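Local coordinates for protein K5 lyase (Enterobacteria phage k1-5, PDB 2X3H) that probably cleaves the K5 capsular polysaccharide, which resembles the unsulfated heparin precursor, by eliminative lyase chemistry, as a trimer with a phage tail-spike fold, at residues E82-S87 with G99-S104; D229-K234 with F239-L244; N396-S401 with N418-P423. All coordinates share one frame; numbering follows the deposited sequence.

The three contacts follow one another along the chain and mark successive levels of an elongated parallel beta-helix. Contact 1 packs helix 81-88 on an early strand. Contact 2 lies in the body of the beta-helix, 27 Å from contact 1 between centres. Contact 3 belongs to the last coils and lies 33 Å from contact 2 between centres. Contacts 1 and 3 are on opposite sides of the chain's centre, 61 Å apart between centres, with nearest atoms about 51 Å apart. None touches another. All three are small, buried and apolar. Contacts 2 and 3 also adjoin a neighbouring subunit of the trimer, whereas no other chain of the trimer touches the two segments of contact 1.

Contact 1: E82-S87 with G99-S104; sequences EVIAAS and GVFSSS
Ile84 of helix 81-88 points its side chain at Phe101 and Ser103 on strand 99-103. The helix packs here on an early strand of a parallel beta-helix. Its place is consistent with a cap on the N-terminal end of the coils.

The Ile84 side chain leaves the helix toward the strand. CB itself touches nothing on the strand. Ile84 CG2, anti to the backbone N, stays 5.2 Å from Ser103 OG. Ile84 CG1 takes the other direction, anti to the carbonyl carbon (chi1 -68°), and is still 4.9 Å from Phe101 CB. The chain then continues extended, and its end makes the contact. Ile84 CD1 lies 3.6 Å from Phe101 CB and 4.2 Å from Phe101 CG. The two side chains cross at about a right angle, and the methyl meets the root of the aromatic side chain obliquely.

Leu121 of strand 119-123 and Ile106 of strand 106-108 also pack on Ile84. They make this a buried apolar cluster. Ser103 brings a polar atom to its border. Ser103 OG is hydrogen-bonded to Tyr130 OH and sits 4.2 Å from Ile84 CD1.

Contact 2: D229-K234 with F239-L244; sequences DNVIAK and FGAVEL
The peptide carbonyl of Ala241 is the flat group in this contact. Val231 CG1 lies over one face of that peptide plane, well out of it, and comes 4.2 Å from Ala241 O. The one aromatic ring in the two segments, Phe239, lies away from the contact. It meets Tyr266 edge-to-face instead.

The rest is methyl against methyl. Ala233 CB and Ala241 CB are 3.5 Å apart, tighter than usual van der Waals contact. Ala233 CB is also 3.7 Å from Ala241 CA. Such a close approach suits two alanines, which bring the backbones to 5.2 Å between Ala233 CA and Ala241 CA. Val231 works with both branches. Val231 CG1, anti to the backbone N (chi1 177°), is 4.5 Å from Ala241 CB. Val231 CG2 stands 4.2 Å from Val242 CG2.

The chain turns a corner at Ala241, just after Gly240, whose positive phi of 63° favours glycine. The two strands therefore belong to different faces of one coil of the parallel beta-helix. The alanines and valines fill the inside of that corner.

Ala241 also packs on Val256 of the following coil, and Ala233 on Cys217 of the preceding one. Lys234 starts away from the 239-244 segment, and its NZ forms a salt bridge with Asp195 of a neighbouring subunit. Strand 227-234 runs parallel between strands 198-206 and 252-259. Strand 242-245 runs likewise between strands 218-221 and 266-268.

Contact 3: N396-S401 with N418-P423; sequences NDLLSS and NVVHAP
Leu398 reaches from a turn to Val420 and Ala422 on strand 419-422. This strand pairs in parallel with 386-389 at the last coils of the beta-helix. Its other neighbour, 427-429, is antiparallel, so the parallel stacking stops here.

The apolar contact is carried mainly by one methyl. Leu398 CD1 lies 3.8 Å from Val420 CG1 and 3.8 Å from Ala422 CB, bridging two residues that point to the same side of the strand. Leu398 CG follows at 4.0 Å from Ala422 CB. The leucine has CG anti to the carbonyl carbon (chi1 -68°), which carries the branch across to the strand. Val420 meets it at a slant with CG1, the branch anti to its backbone N. Val389 packs on both Leu398 and Val420 and closes the cluster from the neighbouring strand.

Polar bonds hold the turn that presents the leucine. Asp397 to Ser400 form a type I beta turn. Gln427 grips its start twice, with OE1 bound to Leu398 N and NE2 bound to Asp397 OD1.

A salt bridge ties the same aspartate to the trimer, from Asp397 OD2 to Arg435 NH2 of a neighbouring subunit.

Asp397 also makes an Asx turn. Leu399 N donates to Asp397 OD1 at 2.8 Å, with an N-H...O angle of 155°, arriving 49° out of the carboxylate plane.

Contact 1: E82-S87 with G99-S104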
# COMPACT_ATOMS: atom_id res chain seq x y z
N GLU A 82 -9.67 30.75 36.73
CA GLU A 82 -10.22 30.11 37.93
C GLU A 82 -11.39 29.18 37.63
O GLU A 82 -11.41 28.02 38.07
CB GLU A 82 -10.66 31.18 38.93
CG GLU A 82 -9.59 31.58 39.93
CD GLU A 82 -9.64 30.76 41.20
OE1 GLU A 82 -10.35 29.72 41.22
OE2 GLU A 82 -8.96 31.14 42.19
N VAL A 83 -12.36 29.70 36.89
CA VAL A 83 -13.57 28.96 36.56
C VAL A 83 -13.27 27.75 35.68
O VAL A 83 -13.81 26.66 35.89
CB VAL A 83 -14.59 29.88 35.87
CG1 VAL A 83 -15.75 29.08 35.37
CG2 VAL A 83 -15.05 30.97 36.85
N ILE A 84 -12.40 27.94 34.70
CA ILE A 84 -12.07 26.86 33.77
C ILE A 84 -11.27 25.76 34.48
O ILE A 84 -11.52 24.58 34.28
CB ILE A 84 -11.35 27.40 32.51
CG1 ILE A 84 -12.34 28.24 31.70
CG2 ILE A 84 -10.76 26.28 31.66
CD1 ILE A 84 -11.78 28.79 30.43
N ALA A 85 -10.32 26.16 35.32
CA ALA A 85 -9.55 25.19 36.09
C ALA A 85 -10.47 24.34 36.97
O ALA A 85 -10.34 23.12 37.04
CB ALA A 85 -8.49 25.89 36.93
N ALA A 86 -11.41 25.00 37.64
CA ALA A 86 -12.36 24.30 38.49
C ALA A 86 -13.17 23.28 37.71
O ALA A 86 -13.35 22.14 38.15
CB ALA A 86 -13.28 25.30 39.19
N SER A 87 -13.66 23.68 36.54
CA SER A 87 -14.44 22.78 35.70
C SER A 87 -13.62 21.58 35.25
O SER A 87 -14.08 20.45 35.33
CB SER A 87 -14.98 23.50 34.45
OG SER A 87 -15.98 24.44 34.80
N GLY A 99 -17.31 31.35 22.64
CA GLY A 99 -16.51 32.45 23.16
C GLY A 99 -15.02 32.21 23.08
O GLY A 99 -14.57 31.13 22.65
N VAL A 100 -14.27 33.23 23.46
CA VAL A 100 -12.82 33.16 23.55
C VAL A 100 -12.48 33.32 25.03
O VAL A 100 -12.79 34.34 25.64
CB VAL A 100 -12.15 34.27 22.72
CG1 VAL A 100 -10.63 34.18 22.85
CG2 VAL A 100 -12.57 34.17 21.25
N PHE A 101 -11.87 32.28 25.60
CA PHE A 101 -11.70 32.22 27.04
C PHE A 101 -10.25 32.42 27.41
O PHE A 101 -9.42 31.51 27.29
CB PHE A 101 -12.26 30.90 27.58
CG PHE A 101 -13.72 30.72 27.30
CD1 PHE A 101 -14.17 30.25 26.06
CD2 PHE A 101 -14.66 31.04 28.28
CE1 PHE A 101 -15.52 30.10 25.80
CE2 PHE A 101 -16.01 30.87 28.04
CZ PHE A 101 -16.45 30.41 26.80
N SER A 102 -9.95 33.64 27.84
CA SER A 102 -8.60 33.99 28.23
C SER A 102 -8.25 33.27 29.51
O SER A 102 -8.95 33.40 30.51
CB SER A 102 -8.50 35.51 28.44
OG SER A 102 -7.18 35.86 28.79
N SER A 103 -7.16 32.50 29.49
CA SER A 103 -6.82 31.66 30.63
C SER A 103 -5.33 31.33 30.67
O SER A 103 -4.71 31.06 29.64
CB SER A 103 -7.68 30.38 30.65
OG SER A 103 -7.83 29.84 29.34
N SER A 104 -4.76 31.38 31.88
CA SER A 104 -3.36 31.04 32.10
C SER A 104 -3.20 29.53 32.18
O SER A 104 -4.14 28.80 31.88
CB SER A 104 -2.86 31.70 33.39
OG SER A 104 -3.20 33.08 33.40

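Contact 2: D229-K234 with F239-L244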
# COMPACT_ATOMS: atom_id res chain seq x y z
N ASP A 229 -4.35 10.00 13.40
CA ASP A 229 -5.04 9.90 12.10
C ASP A 229 -5.58 11.27 11.69
O ASP A 229 -6.16 11.98 12.51
CB ASP A 229 -6.20 8.88 12.22
CG ASP A 229 -6.84 8.50 10.88
OD1 ASP A 229 -6.17 8.55 9.82
OD2 ASP A 229 -8.05 8.13 10.89
N ASN A 230 -5.38 11.64 10.43
CA ASN A 230 -6.01 12.86 9.89
C ASN A 230 -5.46 14.14 10.54
O ASN A 230 -6.16 14.82 11.30
CB ASN A 230 -7.55 12.79 10.03
CG ASN A 230 -8.19 11.75 9.08
OD1 ASN A 230 -9.18 11.09 9.42
ND2 ASN A 230 -7.62 11.61 7.89
N VAL A 231 -4.20 14.46 10.23
CA VAL A 231 -3.50 15.65 10.75
C VAL A 231 -3.14 16.57 9.59
O VAL A 231 -2.68 16.11 8.55
CB VAL A 231 -2.21 15.24 11.48
CG1 VAL A 231 -1.44 16.46 11.97
CG2 VAL A 231 -2.53 14.31 12.64
N ILE A 232 -3.37 17.87 9.77
CA ILE A 232 -2.98 18.86 8.77
C ILE A 232 -2.15 19.92 9.47
O ILE A 232 -2.67 20.68 10.30
CB ILE A 232 -4.20 19.53 8.08
CG1 ILE A 232 -5.17 18.47 7.54
CG2 ILE A 232 -3.71 20.47 6.98
CD1 ILE A 232 -6.43 19.03 6.86
N ALA A 233 -0.86 19.96 9.17
CA ALA A 233 0.06 20.85 9.88
C ALA A 233 0.75 21.78 8.90
O ALA A 233 1.23 21.32 7.87
CB ALA A 233 1.10 20.02 10.64
N LYS A 234 0.81 23.06 9.25
CA LYS A 234 1.42 24.05 8.36
C LYS A 234 2.61 24.77 8.99
O LYS A 234 2.50 25.31 10.10
CB LYS A 234 0.36 25.06 7.90
CG LYS A 234 -0.66 24.38 7.01
CD LYS A 234 -1.79 25.28 6.59
CE LYS A 234 -2.62 24.56 5.53
NZ LYS A 234 -3.96 25.17 5.40
N PHE A 239 10.45 19.11 14.01
CA PHE A 239 9.68 17.90 14.33
C PHE A 239 8.39 17.74 13.56
O PHE A 239 7.64 16.77 13.75
CB PHE A 239 9.56 17.72 15.84
CG PHE A 239 10.90 17.67 16.52
CD1 PHE A 239 11.73 16.59 16.32
CD2 PHE A 239 11.35 18.74 17.27
CE1 PHE A 239 12.97 16.53 16.89
CE2 PHE A 239 12.61 18.68 17.86
CZ PHE A 239 13.42 17.57 17.67
N GLY A 240 8.13 18.69 12.67
CA GLY A 240 7.10 18.52 11.63
C GLY A 240 5.67 18.35 12.12
O GLY A 240 5.26 18.96 13.12
N ALA A 241 4.91 17.55 11.37
CA ALA A 241 3.49 17.33 11.65
C ALA A 241 3.27 16.27 12.74
O ALA A 241 2.46 16.47 13.64
CB ALA A 241 2.74 16.95 10.37
N VAL A 242 3.98 15.15 12.64
CA VAL A 242 3.88 14.08 13.62
C VAL A 242 5.26 13.53 13.93
O VAL A 242 5.95 13.04 13.04
CB VAL A 242 2.99 12.90 13.13
CG1 VAL A 242 3.00 11.75 14.16
CG2 VAL A 242 1.56 13.37 12.87
N GLU A 243 5.66 13.61 15.20
CA GLU A 243 6.87 12.92 15.67
C GLU A 243 6.51 11.73 16.58
O GLU A 243 5.69 11.88 17.50
CB GLU A 243 7.82 13.87 16.42
CG GLU A 243 8.98 13.07 17.01
CD GLU A 243 10.08 13.86 17.73
OE1 GLU A 243 9.83 14.98 18.23
OE2 GLU A 243 11.21 13.32 17.81
N LEU A 244 7.12 10.57 16.31
CA LEU A 244 7.16 9.46 17.26
C LEU A 244 8.56 9.51 17.86
O LEU A 244 9.54 9.70 17.14
CB LEU A 244 6.96 8.12 16.55
CG LEU A 244 5.61 7.89 15.86
CD1 LEU A 244 5.61 6.51 15.18
CD2 LEU A 244 4.41 8.06 16.81

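Contact 3: N396-S401 with N418-P423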
# COMPACT_ATOMS: atom_id res chain seq x y z
N ASN A 396 16.84 6.43 -18.69
CA ASN A 396 16.90 5.20 -19.50
C ASN A 396 17.92 4.18 -18.97
O ASN A 396 17.97 3.04 -19.45
CB ASN A 396 17.26 5.53 -20.95
CG ASN A 396 16.21 6.39 -21.65
OD1 ASN A 396 15.02 6.24 -21.42
ND2 ASN A 396 16.67 7.29 -22.50
N ASP A 397 18.71 4.58 -17.98
CA ASP A 397 19.82 3.76 -17.47
C ASP A 397 20.23 4.36 -16.14
O ASP A 397 20.57 5.54 -16.07
CB ASP A 397 20.97 3.85 -18.49
CG ASP A 397 22.21 3.04 -18.11
OD1 ASP A 397 22.35 2.56 -16.96
OD2 ASP A 397 23.11 2.91 -18.99
N LEU A 398 20.19 3.57 -15.06
CA LEU A 398 20.51 4.13 -13.75
C LEU A 398 22.00 4.34 -13.55
O LEU A 398 22.41 4.87 -12.53
CB LEU A 398 19.94 3.27 -12.63
CG LEU A 398 18.41 3.22 -12.46
CD1 LEU A 398 18.08 2.69 -11.10
CD2 LEU A 398 17.74 4.56 -12.67
N LEU A 399 22.81 3.95 -14.54
CA LEU A 399 24.26 4.01 -14.42
C LEU A 399 24.92 5.03 -15.35
O LEU A 399 26.12 5.26 -15.26
CB LEU A 399 24.88 2.62 -14.61
CG LEU A 399 24.47 1.58 -13.56
CD1 LEU A 399 25.11 0.23 -13.91
CD2 LEU A 399 24.88 2.04 -12.16
N SER A 400 24.12 5.65 -16.22
CA SER A 400 24.69 6.58 -17.19
C SER A 400 25.22 7.83 -16.49
O SER A 400 26.25 8.38 -16.89
CB SER A 400 23.69 6.93 -18.29
OG SER A 400 22.51 7.47 -17.76
N SER A 401 24.52 8.26 -15.45
CA SER A 401 25.01 9.34 -14.57
C SER A 401 25.61 8.74 -13.31
O SER A 401 24.95 7.94 -12.65
CB SER A 401 23.86 10.27 -14.17
OG SER A 401 24.28 11.20 -13.17
N ASN A 418 24.54 -3.56 -0.87
CA ASN A 418 23.28 -2.88 -1.19
C ASN A 418 22.89 -3.30 -2.61
O ASN A 418 23.72 -3.82 -3.35
CB ASN A 418 23.44 -1.35 -1.07
CG ASN A 418 23.66 -0.89 0.37
OD1 ASN A 418 23.00 -1.38 1.29
ND2 ASN A 418 24.59 0.06 0.57
N VAL A 419 21.63 -3.09 -2.99
CA VAL A 419 21.13 -3.57 -4.28
C VAL A 419 20.13 -2.56 -4.82
O VAL A 419 19.32 -2.02 -4.06
CB VAL A 419 20.43 -4.94 -4.14
CG1 VAL A 419 19.75 -5.36 -5.46
CG2 VAL A 419 21.42 -6.01 -3.65
N VAL A 420 20.20 -2.30 -6.12
CA VAL A 420 19.20 -1.45 -6.80
C VAL A 420 18.65 -2.16 -8.04
O VAL A 420 19.43 -2.61 -8.88
CB VAL A 420 19.80 -0.10 -7.23
CG1 VAL A 420 18.75 0.78 -7.92
CG2 VAL A 420 20.40 0.61 -6.01
N HIS A 421 17.32 -2.27 -8.13
CA HIS A 421 16.66 -2.75 -9.36
C HIS A 421 15.83 -1.65 -10.00
O HIS A 421 15.24 -0.84 -9.30
CB HIS A 421 15.68 -3.89 -9.03
CG HIS A 421 16.34 -5.17 -8.62
ND1 HIS A 421 15.63 -6.34 -8.52
CD2 HIS A 421 17.62 -5.47 -8.32
CE1 HIS A 421 16.45 -7.31 -8.14
NE2 HIS A 421 17.66 -6.81 -8.02
N ALA A 422 15.77 -1.65 -11.33
CA ALA A 422 14.85 -0.77 -12.09
C ALA A 422 14.19 -1.63 -13.17
O ALA A 422 14.65 -1.66 -14.33
CB ALA A 422 15.60 0.37 -12.72
N PRO A 423 13.11 -2.34 -12.80
CA PRO A 423 12.49 -3.33 -13.70
C PRO A 423 12.03 -2.76 -15.06
O PRO A 423 12.15 -3.45 -16.07
CB PRO A 423 11.32 -3.89 -12.88
CG PRO A 423 11.70 -3.60 -11.43
CD PRO A 423 12.43 -2.28 -11.49